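Side-chain contacts in putative uronate isomerase (PDB 4NAR), which is of unproven function but may act as a lactate racemase or a related enzyme: residues L10-I15 and A49-R54; V35-D38 and V42-T45; K21-L26 and L57-K62; N222-E227 and P233-I238; E80-K83 and I87-N90. All coordinates share one frame; numbering follows the deposited sequence.

Interaction 1: L10-I15 and A49-R54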
# COMPACT_ATOMS: atom_id res chain seq x y z
N LEU A 10 17.10 -0.40 15.31
CA LEU A 10 18.03 -1.07 14.41
C LEU A 10 18.94 -0.00 13.81
O LEU A 10 18.45 1.03 13.32
CB LEU A 10 17.27 -1.80 13.30
CG LEU A 10 18.11 -2.33 12.14
CD1 LEU A 10 19.03 -3.43 12.64
CD2 LEU A 10 17.21 -2.82 11.01
N THR A 11 20.25 -0.21 13.86
CA THR A 11 21.19 0.86 13.49
C THR A 11 21.71 0.75 12.07
O THR A 11 21.78 -0.35 11.51
CB THR A 11 22.42 0.91 14.43
OG1 THR A 11 23.22 -0.26 14.24
CG2 THR A 11 21.98 1.07 15.89
N GLU A 12 22.08 1.90 11.51
CA GLU A 12 22.77 1.95 10.22
C GLU A 12 24.01 1.03 10.22
O GLU A 12 24.30 0.36 9.22
CB GLU A 12 23.16 3.38 9.85
CG GLU A 12 23.28 3.60 8.35
CD GLU A 12 23.81 4.97 7.96
OE1 GLU A 12 24.56 5.03 6.96
OE2 GLU A 12 23.47 5.98 8.63
N GLU A 13 24.72 0.99 11.35
CA GLU A 13 25.91 0.15 11.45
C GLU A 13 25.58 -1.32 11.26
O GLU A 13 26.23 -2.00 10.46
CB GLU A 13 26.64 0.36 12.78
CG GLU A 13 28.16 0.36 12.61
CD GLU A 13 28.88 -0.60 13.56
OE1 GLU A 13 28.73 -0.43 14.80
OE2 GLU A 13 29.59 -1.52 13.07
N LYS A 14 24.58 -1.81 12.00
CA LYS A 14 24.11 -3.19 11.85
C LYS A 14 23.61 -3.45 10.42
O LYS A 14 23.93 -4.47 9.82
CB LYS A 14 22.99 -3.52 12.85
CG LYS A 14 23.42 -3.91 14.27
CD LYS A 14 22.21 -3.96 15.22
CE LYS A 14 21.87 -5.39 15.65
NZ LYS A 14 22.00 -6.33 14.50
N ILE A 15 22.82 -2.52 9.90
CA ILE A 15 22.28 -2.64 8.54
C ILE A 15 23.42 -2.80 7.54
O ILE A 15 23.42 -3.75 6.75
CB ILE A 15 21.38 -1.43 8.18
CG1 ILE A 15 20.03 -1.56 8.89
CG2 ILE A 15 21.21 -1.31 6.66
CD1 ILE A 15 19.21 -0.28 8.89
N ALA A 49 19.23 1.62 0.60
CA ALA A 49 19.61 1.86 -0.78
C ALA A 49 21.01 2.48 -0.92
O ALA A 49 21.84 1.98 -1.68
CB ALA A 49 18.58 2.76 -1.44
N LYS A 50 21.26 3.56 -0.20
CA LYS A 50 22.53 4.26 -0.33
C LYS A 50 23.72 3.38 0.07
O LYS A 50 24.79 3.45 -0.55
CB LYS A 50 22.51 5.59 0.45
CG LYS A 50 23.14 5.55 1.83
CD LYS A 50 22.83 6.82 2.63
CE LYS A 50 23.64 6.87 3.93
NZ LYS A 50 23.00 7.79 4.92
N ASN A 51 23.54 2.53 1.08
CA ASN A 51 24.63 1.66 1.53
C ASN A 51 24.82 0.49 0.59
O ASN A 51 25.95 0.12 0.28
CB ASN A 51 24.45 1.21 2.97
CG ASN A 51 24.83 2.30 3.97
OD1 ASN A 51 25.96 2.79 3.95
ND2 ASN A 51 23.88 2.70 4.81
N LEU A 52 23.70 -0.08 0.12
CA LEU A 52 23.74 -1.13 -0.89
C LEU A 52 24.53 -0.67 -2.11
O LEU A 52 25.40 -1.39 -2.60
CB LEU A 52 22.33 -1.51 -1.32
CG LEU A 52 22.18 -2.74 -2.21
CD1 LEU A 52 22.73 -3.98 -1.51
CD2 LEU A 52 20.72 -2.93 -2.57
N TYR A 53 24.23 0.54 -2.58
CA TYR A 53 24.90 1.11 -3.74
C TYR A 53 26.39 1.31 -3.48
O TYR A 53 27.22 1.03 -4.33
CB TYR A 53 24.25 2.43 -4.12
CG TYR A 53 25.01 3.29 -5.11
CD1 TYR A 53 25.10 2.94 -6.46
CD2 TYR A 53 25.61 4.49 -4.71
CE1 TYR A 53 25.78 3.75 -7.37
CE2 TYR A 53 26.29 5.30 -5.62
CZ TYR A 53 26.37 4.92 -6.94
OH TYR A 53 27.05 5.72 -7.84
N ARG A 54 26.73 1.81 -2.29
CA ARG A 54 28.11 2.08 -1.93
C ARG A 54 28.97 0.81 -2.03
O ARG A 54 29.99 0.77 -2.72
CB ARG A 54 28.18 2.66 -0.53
CG ARG A 54 29.25 3.72 -0.36
CD ARG A 54 30.49 3.19 0.35
NE ARG A 54 31.18 4.28 1.04
CZ ARG A 54 30.94 4.63 2.30
NH1 ARG A 54 30.05 3.97 3.02
NH2 ARG A 54 31.61 5.65 2.84
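Glu12 reaches out from the first turn of helix 12-24 to Asn51 and Lys50 of helix 45-58. The two helices pack against the mixed sheet of an alpha/beta domain. The main link is a hydrogen bond from Asn51 ND2 to Glu12 OE1, 3.2 Å long and almost straight at 178°. The oxygen lies in the plane of the amide. The donor meets Glu12 OE1 on its anti side, 28° out of the carboxylate plane. The Asn51 and Glu12 side chains cross at about a right angle. Lys50 also crosses Glu12, and its NZ forms a long salt bridge of 3.8 Å to Glu12 OE1. Glu12 spans the gap because CG stands anti to the backbone N (chi1 -154°) and the chain beyond it is extended. A second bond, from ND2 to Leu47 O one turn back in its own helix, positions the Asn51 amide. With an alanine at Glu12, the Asn51 amide would probably lose its partner on the other helix, and the Lys50 ammonium its opposite charge. Behind Glu12, the helix start is set by Thr11 at the N-cap, whose OG1 accepts from Lys14 N at 3.0 Å.

Interaction 2: V35-D38 and V42-T45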
# COMPACT_ATOMS: atom_id res chain seq x y z
N VAL A 35 14.26 -2.20 -6.82
CA VAL A 35 12.84 -1.88 -6.77
C VAL A 35 12.52 -1.36 -5.36
O VAL A 35 12.84 -2.03 -4.36
CB VAL A 35 11.97 -3.12 -7.15
CG1 VAL A 35 10.49 -2.78 -7.09
CG2 VAL A 35 12.34 -3.63 -8.55
N HIS A 36 11.92 -0.17 -5.27
CA HIS A 36 11.71 0.52 -4.00
C HIS A 36 10.30 1.08 -3.87
O HIS A 36 9.57 1.19 -4.86
CB HIS A 36 12.72 1.68 -3.84
CG HIS A 36 12.68 2.67 -4.97
ND1 HIS A 36 11.82 3.74 -4.99
CD2 HIS A 36 13.38 2.72 -6.13
CE1 HIS A 36 12.00 4.42 -6.12
NE2 HIS A 36 12.94 3.82 -6.82
N THR A 37 9.94 1.44 -2.63
CA THR A 37 8.66 2.08 -2.33
C THR A 37 8.67 3.53 -2.82
O THR A 37 9.74 4.07 -3.19
CB THR A 37 8.38 2.05 -0.79
OG1 THR A 37 9.40 2.78 -0.10
CG2 THR A 37 8.34 0.61 -0.27
N ASP A 38 7.50 4.17 -2.82
CA ASP A 38 7.42 5.53 -3.38
C ASP A 38 7.29 6.59 -2.27
O ASP A 38 7.38 6.25 -1.08
CB ASP A 38 6.29 5.64 -4.42
CG ASP A 38 4.91 5.41 -3.82
OD1 ASP A 38 4.86 5.08 -2.61
OD2 ASP A 38 3.89 5.53 -4.55
N VAL A 42 6.75 6.32 4.16
CA VAL A 42 7.78 6.87 5.04
C VAL A 42 8.46 5.71 5.78
O VAL A 42 7.87 5.07 6.66
CB VAL A 42 7.19 7.92 6.02
CG1 VAL A 42 8.30 8.71 6.73
CG2 VAL A 42 6.26 8.87 5.26
N ASP A 43 9.71 5.44 5.40
CA ASP A 43 10.45 4.29 5.90
C ASP A 43 11.94 4.60 5.90
O ASP A 43 12.33 5.77 5.71
CB ASP A 43 10.14 3.04 5.06
CG ASP A 43 10.43 3.23 3.54
OD1 ASP A 43 11.45 3.86 3.15
OD2 ASP A 43 9.62 2.71 2.73
N PHE A 44 12.79 3.59 6.07
CA PHE A 44 14.23 3.84 6.08
C PHE A 44 14.98 3.33 4.82
O PHE A 44 16.18 2.99 4.89
CB PHE A 44 14.90 3.39 7.40
CG PHE A 44 14.70 1.92 7.72
CD1 PHE A 44 15.69 0.99 7.44
CD2 PHE A 44 13.53 1.48 8.31
CE1 PHE A 44 15.51 -0.37 7.76
CE2 PHE A 44 13.34 0.14 8.62
CZ PHE A 44 14.32 -0.78 8.35
N THR A 45 14.27 3.31 3.69
CA THR A 45 14.87 2.94 2.41
C THR A 45 16.24 3.60 2.20
O THR A 45 17.20 2.93 1.81
CB THR A 45 13.99 3.33 1.22
OG1 THR A 45 12.72 2.67 1.31
CG2 THR A 45 14.69 2.98 -0.09
O HOH W 1 11.94 0.80 -0.84
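Asp43, which Thr37 meets across the contact, has one oxygen gripped by two groups. Asp43 OD1 accepts from Thr45 N at 2.9 Å and from Thr45 OG1 at a short 2.5 Å. Both donors come from the same face, about 40° above the carboxylate plane. The bond from Thr45 N makes an Asx turn, just ahead of helix 45-58. The other oxygen makes the link across the contact: Thr37 OG1 donates to the syn side of Asp43 OD2 at 2.8 Å. The two side chains approach from opposite directions. Asp43 CG sits between its backbone N and carbonyl carbon (chi1 56°), which puts OD1 within reach of Thr45 N and OG1. Water 1 forms a second bridge. Water 1 accepts from Thr37 N at 2.8 Å and donates to Thr45 OG1 at 3.0 Å. Were Asp43 an alanine, Thr45 N would probably lose its acceptor, and the hydroxyls of Thr37 and Thr45 would be freer to turn. On the strand side, His36 ND1 donates to Thr37 O at 2.8 Å, nearly in the plane of the imidazole. His36 NE2 is hydrogen-bonded to Thr66, and the ring meets that of Phe81. The ring is thus held at both nitrogens, and ND1 ties it to the backbone of the next residue. An acetate ion, probably from the crystallisation liquor, lies about 4 Å from the Thr37 side chain. The arrangement is the loop from a strand's C-terminal end into the next helix, the place where alpha/beta folds commonly form their ligand pockets.

Interaction 3: K21-L26 and L57-K62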
# COMPACT_ATOMS: atom_id res chain seq x y z
N LYS A 21 27.58 -8.16 4.02
CA LYS A 21 27.51 -9.61 3.99
C LYS A 21 26.82 -10.09 2.71
O LYS A 21 27.36 -10.92 1.97
CB LYS A 21 26.78 -10.11 5.23
CG LYS A 21 26.64 -11.63 5.33
CD LYS A 21 25.96 -12.02 6.65
CE LYS A 21 25.84 -13.54 6.78
NZ LYS A 21 24.88 -13.95 7.86
N LEU A 22 25.62 -9.55 2.44
CA LEU A 22 24.85 -9.90 1.24
C LEU A 22 25.61 -9.63 -0.08
O LEU A 22 25.59 -10.47 -0.99
CB LEU A 22 23.52 -9.15 1.25
CG LEU A 22 22.79 -8.93 -0.07
CD1 LEU A 22 22.06 -10.19 -0.52
CD2 LEU A 22 21.83 -7.77 0.07
N VAL A 23 26.28 -8.48 -0.16
CA VAL A 23 27.05 -8.10 -1.35
C VAL A 23 28.28 -8.99 -1.52
O VAL A 23 28.65 -9.35 -2.64
CB VAL A 23 27.50 -6.62 -1.28
CG1 VAL A 23 28.58 -6.33 -2.33
CG2 VAL A 23 26.30 -5.69 -1.48
N GLU A 24 28.91 -9.33 -0.40
CA GLU A 24 30.06 -10.22 -0.41
C GLU A 24 29.70 -11.57 -1.03
O GLU A 24 30.52 -12.18 -1.72
CB GLU A 24 30.62 -10.37 1.02
CG GLU A 24 31.02 -11.78 1.43
CD GLU A 24 30.25 -12.27 2.66
OE1 GLU A 24 30.62 -11.86 3.79
OE2 GLU A 24 29.27 -13.04 2.50
N ASP A 25 28.46 -12.02 -0.81
CA ASP A 25 27.99 -13.28 -1.36
C ASP A 25 27.51 -13.17 -2.83
O ASP A 25 27.29 -14.18 -3.50
CB ASP A 25 26.91 -13.90 -0.46
CG ASP A 25 25.66 -14.30 -1.22
OD1 ASP A 25 25.48 -15.52 -1.49
OD2 ASP A 25 24.86 -13.39 -1.55
N LEU A 26 27.37 -11.94 -3.33
CA LEU A 26 27.11 -11.76 -4.75
C LEU A 26 28.38 -12.01 -5.54
O LEU A 26 29.45 -11.54 -5.16
CB LEU A 26 26.60 -10.35 -5.06
CG LEU A 26 25.09 -10.15 -5.14
CD1 LEU A 26 24.37 -11.45 -5.50
CD2 LEU A 26 24.56 -9.57 -3.83
N LEU A 57 29.42 -0.43 -5.51
CA LEU A 57 30.48 0.28 -6.21
C LEU A 57 31.85 -0.37 -5.95
O LEU A 57 32.61 -0.62 -6.90
CB LEU A 57 30.53 1.74 -5.80
CG LEU A 57 29.70 2.71 -6.63
CD1 LEU A 57 30.01 4.14 -6.20
CD2 LEU A 57 29.94 2.52 -8.12
N GLU A 58 32.14 -0.65 -4.68
CA GLU A 58 33.42 -1.22 -4.26
C GLU A 58 33.73 -2.58 -4.90
O GLU A 58 34.90 -2.98 -4.99
CB GLU A 58 33.50 -1.33 -2.73
CG GLU A 58 33.85 -0.02 -2.03
CD GLU A 58 33.39 0.00 -0.57
OE1 GLU A 58 33.10 -1.08 -0.01
OE2 GLU A 58 33.32 1.11 0.01
N ARG A 59 32.70 -3.30 -5.32
CA ARG A 59 32.89 -4.58 -5.99
C ARG A 59 32.69 -4.52 -7.51
O ARG A 59 32.47 -5.55 -8.15
CB ARG A 59 32.00 -5.65 -5.37
CG ARG A 59 32.65 -6.36 -4.19
CD ARG A 59 31.75 -7.46 -3.61
NE ARG A 59 31.07 -8.24 -4.66
CZ ARG A 59 31.52 -9.38 -5.16
NH1 ARG A 59 32.66 -9.91 -4.71
NH2 ARG A 59 30.83 -10.01 -6.12
N GLY A 60 32.75 -3.31 -8.07
CA GLY A 60 32.77 -3.13 -9.52
C GLY A 60 31.43 -3.02 -10.23
O GLY A 60 31.30 -3.42 -11.39
N LEU A 61 30.43 -2.48 -9.54
CA LEU A 61 29.13 -2.20 -10.17
C LEU A 61 29.26 -1.26 -11.37
O LEU A 61 29.87 -0.19 -11.28
CB LEU A 61 28.19 -1.57 -9.14
CG LEU A 61 26.85 -1.08 -9.66
CD1 LEU A 61 25.97 -2.27 -10.01
CD2 LEU A 61 26.18 -0.19 -8.61
N LYS A 62 28.69 -1.66 -12.50
CA LYS A 62 28.67 -0.79 -13.68
C LYS A 62 27.38 0.03 -13.80
O LYS A 62 27.40 1.21 -14.16
CB LYS A 62 28.90 -1.61 -14.95
CG LYS A 62 30.26 -2.30 -14.99
CD LYS A 62 31.40 -1.28 -14.99
CE LYS A 62 32.55 -1.71 -14.07
NZ LYS A 62 33.20 -0.51 -13.43
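Val23 and Arg59 have the closest CA atoms of the two segments, 8.2 Å apart, near the C-terminal ends of helix 12-24 and helix 45-58. A Schellman motif closes the second helix. Leu61 N bonds to Leu56 O and Gly60 N to Leu57 O, with Gly60 at positive phi. Arg59 stands just before that glycine and reaches over to the end of helix 12-24. Its aliphatic part does the apolar packing: Arg59 CD lies 3.6 Å from Val23 CG1, and the two side chains slide past each other in opposite directions. Val23 CG1 is anti to its backbone N (chi1 166°), on the side where the arginine passes. The arginine chain bends at chi3 (41°) and brings the guanidinium across the helix end. As modelled, the carbonyl oxygens of Val23, Glu24 and Leu26 lie over one of its faces, but the exact placing is doubtful, since NH2 is too close to Leu26 O. A weak hydrogen bond from Arg59 NH2 to Gly27 O shares that doubt. The positive group would probably be favoured by the negative end of the helix. Val23 also packs on Leu52, Phe55 and Leu56 of helix 45-58, while Leu26 turns to Phe219 on strand 217-227. Val23 O lies 3.3 Å from Arg59 NE at a poor angle, and it accepts instead from Leu26 N at 3.0 Å.

Interaction 4: N222-E227 and P233-I238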
# COMPACT_ATOMS: atom_id res chain seq x y z
N ASN A 222 13.13 -6.84 3.58
CA ASN A 222 11.82 -6.56 4.15
C ASN A 222 11.96 -5.77 5.46
O ASN A 222 12.40 -6.30 6.49
CB ASN A 222 11.07 -7.88 4.37
CG ASN A 222 9.56 -7.70 4.57
OD1 ASN A 222 9.10 -6.63 5.00
ND2 ASN A 222 8.79 -8.74 4.24
N MSE A 223 11.61 -4.49 5.41
CA MSE A 223 11.76 -3.59 6.54
C MSE A 223 10.58 -3.64 7.49
O MSE A 223 9.43 -3.84 7.07
CB MSE A 223 11.88 -2.15 6.04
CG MSE A 223 13.15 -1.84 5.24
SE MSE A 223 13.02 -0.03 4.50
CE MSE A 223 11.41 -0.21 3.42
N VAL A 224 10.85 -3.44 8.78
CA VAL A 224 9.80 -3.17 9.75
C VAL A 224 10.26 -1.98 10.61
O VAL A 224 11.44 -1.88 10.98
CB VAL A 224 9.48 -4.41 10.63
CG1 VAL A 224 8.26 -4.15 11.50
CG2 VAL A 224 9.24 -5.63 9.76
N TYR A 225 9.34 -1.07 10.93
CA TYR A 225 9.71 0.14 11.64
C TYR A 225 8.52 0.72 12.41
O TYR A 225 7.36 0.38 12.17
CB TYR A 225 10.22 1.20 10.66
CG TYR A 225 9.32 1.30 9.46
CD1 TYR A 225 9.55 0.51 8.34
CD2 TYR A 225 8.21 2.16 9.44
CE1 TYR A 225 8.71 0.57 7.23
CE2 TYR A 225 7.37 2.23 8.33
CZ TYR A 225 7.63 1.43 7.23
OH TYR A 225 6.81 1.47 6.11
N GLU A 226 8.84 1.61 13.35
CA GLU A 226 7.83 2.42 14.00
C GLU A 226 7.91 3.84 13.47
O GLU A 226 8.96 4.27 12.98
CB GLU A 226 8.05 2.44 15.51
CG GLU A 226 7.76 1.13 16.18
CD GLU A 226 8.59 0.94 17.43
OE1 GLU A 226 9.46 1.80 17.71
OE2 GLU A 226 8.36 -0.07 18.13
N GLU A 227 6.79 4.55 13.57
CA GLU A 227 6.77 5.97 13.27
C GLU A 227 6.16 6.73 14.45
O GLU A 227 4.98 6.57 14.75
CB GLU A 227 5.98 6.26 11.99
CG GLU A 227 5.90 7.74 11.69
CD GLU A 227 5.59 8.01 10.23
OE1 GLU A 227 5.33 7.03 9.49
OE2 GLU A 227 5.61 9.21 9.84
N PRO A 233 13.72 2.49 12.75
CA PRO A 233 13.92 1.17 12.14
C PRO A 233 13.93 0.10 13.24
O PRO A 233 14.48 0.34 14.33
CB PRO A 233 15.31 1.27 11.50
CG PRO A 233 15.53 2.73 11.28
CD PRO A 233 14.81 3.44 12.42
N ARG A 234 13.35 -1.06 12.97
CA ARG A 234 13.25 -2.11 13.98
C ARG A 234 13.73 -3.47 13.48
O ARG A 234 14.14 -4.33 14.27
CB ARG A 234 11.81 -2.20 14.47
CG ARG A 234 11.33 -0.93 15.21
CD ARG A 234 12.11 -0.70 16.54
NE ARG A 234 12.21 -1.96 17.29
CZ ARG A 234 11.28 -2.40 18.14
NH1 ARG A 234 10.20 -1.66 18.37
NH2 ARG A 234 11.43 -3.57 18.76
N ALA A 235 13.66 -3.68 12.16
CA ALA A 235 14.13 -4.93 11.56
C ALA A 235 14.29 -4.82 10.06
O ALA A 235 13.53 -4.11 9.39
CB ALA A 235 13.18 -6.08 11.89
N LEU A 236 15.27 -5.56 9.54
CA LEU A 236 15.49 -5.69 8.11
C LEU A 236 15.67 -7.18 7.83
O LEU A 236 16.72 -7.76 8.16
CB LEU A 236 16.74 -4.91 7.68
CG LEU A 236 16.76 -4.22 6.31
CD1 LEU A 236 18.17 -4.29 5.67
CD2 LEU A 236 15.71 -4.77 5.35
N TYR A 237 14.65 -7.82 7.27
CA TYR A 237 14.73 -9.25 7.00
C TYR A 237 15.17 -9.48 5.55
O TYR A 237 14.40 -9.21 4.61
CB TYR A 237 13.40 -9.94 7.30
CG TYR A 237 13.01 -9.83 8.75
CD1 TYR A 237 13.95 -10.01 9.76
CD2 TYR A 237 11.70 -9.53 9.13
CE1 TYR A 237 13.60 -9.91 11.11
CE2 TYR A 237 11.34 -9.41 10.46
CZ TYR A 237 12.30 -9.61 11.46
OH TYR A 237 11.96 -9.51 12.80
N ILE A 238 16.40 -9.95 5.37
CA ILE A 238 16.98 -10.12 4.05
C ILE A 238 16.90 -11.59 3.63
O ILE A 238 17.32 -12.46 4.39
CB ILE A 238 18.45 -9.66 4.02
CG1 ILE A 238 18.56 -8.23 4.58
CG2 ILE A 238 19.03 -9.78 2.61
CD1 ILE A 238 19.94 -7.58 4.41
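Selenomethionine Met223 and Leu236 lie side by side and point the same way, with Met223 CG 3.9 Å from Leu236 CD2. They share one face of the sheet with Tyr225 and Pro233, and Phe44 packs on that face against Met223 and Pro233. On the opposite face, Val224 CB meets Ala235 CB at 4.3 Å, and Val224 CG2 comes obliquely to the ring of Tyr237. Helix 241-259 covers this face, with Leu255 on Ala235 and Ala252 on Asn222. The polar ends of Asn222 and Tyr237 are held outside the pair of strands, by Thr151 and Glu6. The two strands run antiparallel, at 172° to each other. Asn222 and Tyr237 form a hydrogen-bonded pair, with Tyr237 N to Asn222 O at 2.8 Å and Asn222 N to Tyr237 O at 2.9 Å. Further along, Val224 N donates to Ala235 O at 2.8 Å. Val224 O then takes two donors, Arg234 N at 2.9 Å and Ala235 N at 3.1 Å. At the polar edge, Glu226 forms a salt bridge with Arg234. OE2 comes to the edge of the guanidinium, near its plane, on the NH1 side, but the modelled separation is too short to trust. The carboxylate is turned 72° from the guanidinium. Arg234 bends at chi2 and chi3 to bring NH1 there, and its NE is held by Gly7 O. Arg234 and Ala235 together facing Val224 make a classic beta bulge, set in the antiparallel hairpin that extends the parallel part of the sheet.

Interaction 5: E80-K83 and I87-N90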
# COMPACT_ATOMS: atom_id res chain seq x y z
N GLU A 80 12.61 13.36 -5.82
CA GLU A 80 12.00 12.42 -4.88
C GLU A 80 12.72 11.06 -4.82
O GLU A 80 12.79 10.45 -3.75
CB GLU A 80 10.51 12.23 -5.19
CG GLU A 80 9.68 13.51 -5.10
CD GLU A 80 8.22 13.27 -5.44
OE1 GLU A 80 7.37 13.43 -4.53
OE2 GLU A 80 7.91 12.91 -6.60
N PHE A 81 13.24 10.59 -5.96
CA PHE A 81 14.05 9.37 -5.97
C PHE A 81 15.27 9.59 -5.09
O PHE A 81 15.64 8.72 -4.29
CB PHE A 81 14.55 9.00 -7.38
CG PHE A 81 13.50 8.35 -8.26
CD1 PHE A 81 13.32 6.96 -8.27
CD2 PHE A 81 12.73 9.12 -9.14
CE1 PHE A 81 12.36 6.35 -9.11
CE2 PHE A 81 11.77 8.52 -9.99
CZ PHE A 81 11.58 7.14 -9.97
N GLU A 82 15.91 10.74 -5.27
CA GLU A 82 17.08 11.11 -4.48
C GLU A 82 16.78 11.06 -2.99
O GLU A 82 17.53 10.45 -2.24
CB GLU A 82 17.54 12.52 -4.83
CG GLU A 82 18.00 12.70 -6.27
CD GLU A 82 18.54 14.10 -6.53
OE1 GLU A 82 17.76 14.97 -6.97
OE2 GLU A 82 19.75 14.33 -6.31
N LYS A 83 15.69 11.69 -2.58
CA LYS A 83 15.29 11.69 -1.19
C LYS A 83 15.03 10.26 -0.70
O LYS A 83 15.48 9.87 0.39
CB LYS A 83 14.06 12.58 -0.94
CG LYS A 83 13.47 12.44 0.48
CD LYS A 83 12.73 13.68 0.96
CE LYS A 83 11.40 13.89 0.23
NZ LYS A 83 10.59 15.02 0.81
N ILE A 87 20.50 8.74 -2.72
CA ILE A 87 21.49 8.69 -3.80
C ILE A 87 21.29 9.89 -4.74
O ILE A 87 20.16 10.22 -5.09
CB ILE A 87 21.37 7.37 -4.60
CG1 ILE A 87 21.43 6.17 -3.65
CG2 ILE A 87 22.45 7.29 -5.66
CD1 ILE A 87 21.37 4.80 -4.37
N SER A 88 22.38 10.54 -5.15
CA SER A 88 22.26 11.73 -5.98
C SER A 88 21.97 11.36 -7.44
O SER A 88 22.44 10.33 -7.92
CB SER A 88 23.53 12.58 -5.90
OG SER A 88 23.58 13.54 -6.95
N ARG A 89 21.21 12.21 -8.12
CA ARG A 89 20.96 12.04 -9.55
C ARG A 89 22.26 12.15 -10.34
O ARG A 89 22.37 11.63 -11.46
CB ARG A 89 20.00 13.12 -10.03
CG ARG A 89 20.22 14.45 -9.33
CD ARG A 89 20.00 15.63 -10.23
NE ARG A 89 18.60 15.86 -10.57
CZ ARG A 89 17.72 16.50 -9.79
NH1 ARG A 89 18.08 16.95 -8.58
NH2 ARG A 89 16.47 16.66 -10.21
N ASN A 90 23.25 12.83 -9.76
CA ASN A 90 24.48 13.12 -10.49
C ASN A 90 25.51 12.00 -10.46
O ASN A 90 26.62 12.17 -10.97
CB ASN A 90 25.10 14.44 -10.02
CG ASN A 90 24.31 15.65 -10.49
OD1 ASN A 90 23.99 15.79 -11.68
ND2 ASN A 90 23.99 16.54 -9.55
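Glu82, on helix 78-85, holds the loop that follows through both oxygens of its carboxylate. Glu82 OE2 accepts from Arg89 N at 3.1 Å, and Glu82 OE1 forms a salt bridge with Arg89 NH1 at 2.6 Å. The backbone N-H meets OE2 from 56° above the carboxylate plane. OE1 sits over one face of the guanidinium, and the two planes are 78° apart. Glu82 CG is anti to the carbonyl carbon, and the chain then runs extended to bring the carboxylate beside the loop. Arg89 starts with CG between its backbone N and carbonyl carbon (chi1 36°), then bends at chi2 and chi3 and folds back over the glutamate. The fit is tight, with Arg89 CG only 3.1 Å from Glu82 OE2. Arg89 is exposed and touches a crystal neighbour, which may influence its pose. Ser88 shapes the loop from within: Ser88 OG accepts from Asn90 N at 2.9 Å, an ST turn. Ile87 comes in by its backbone, with Ile87 O lying 3.3 Å from Glu82 CA in a CA-H...O contact. A weak hydrogen bond runs from Ile87 N to Glu82 O. The Ile87 side chain leads off to Phe64 and Tyr53. The whole forms the exit from the helix of a beta-alpha-beta crossover, joining parallel strands 63-68 and 94-97.

Interactions 1, 2, 3 and 5 come first in the chain, and interaction 4 joins the later hairpin of the mixed sheet that also holds strand 31-36. Interactions 1 and 3 both join helix 12-24 to helix 45-58, with centres about 13 Å apart, and their segments alternate along the chain. Interaction 2 is nested inside both loops. It touches interaction 4, about 11 Å away centre to centre, through Phe44 and Met223. Interaction 1 touches all four others: Ile15 packs on Phe44, Leu52 on Val23, Tyr53 on Ile87, and Leu10 meets Pro233. Interactions 3 and 5 stay about 8 Å apart at their nearest atoms. The helix pair of interaction 1 thus links the other contacts within one alpha/beta fold.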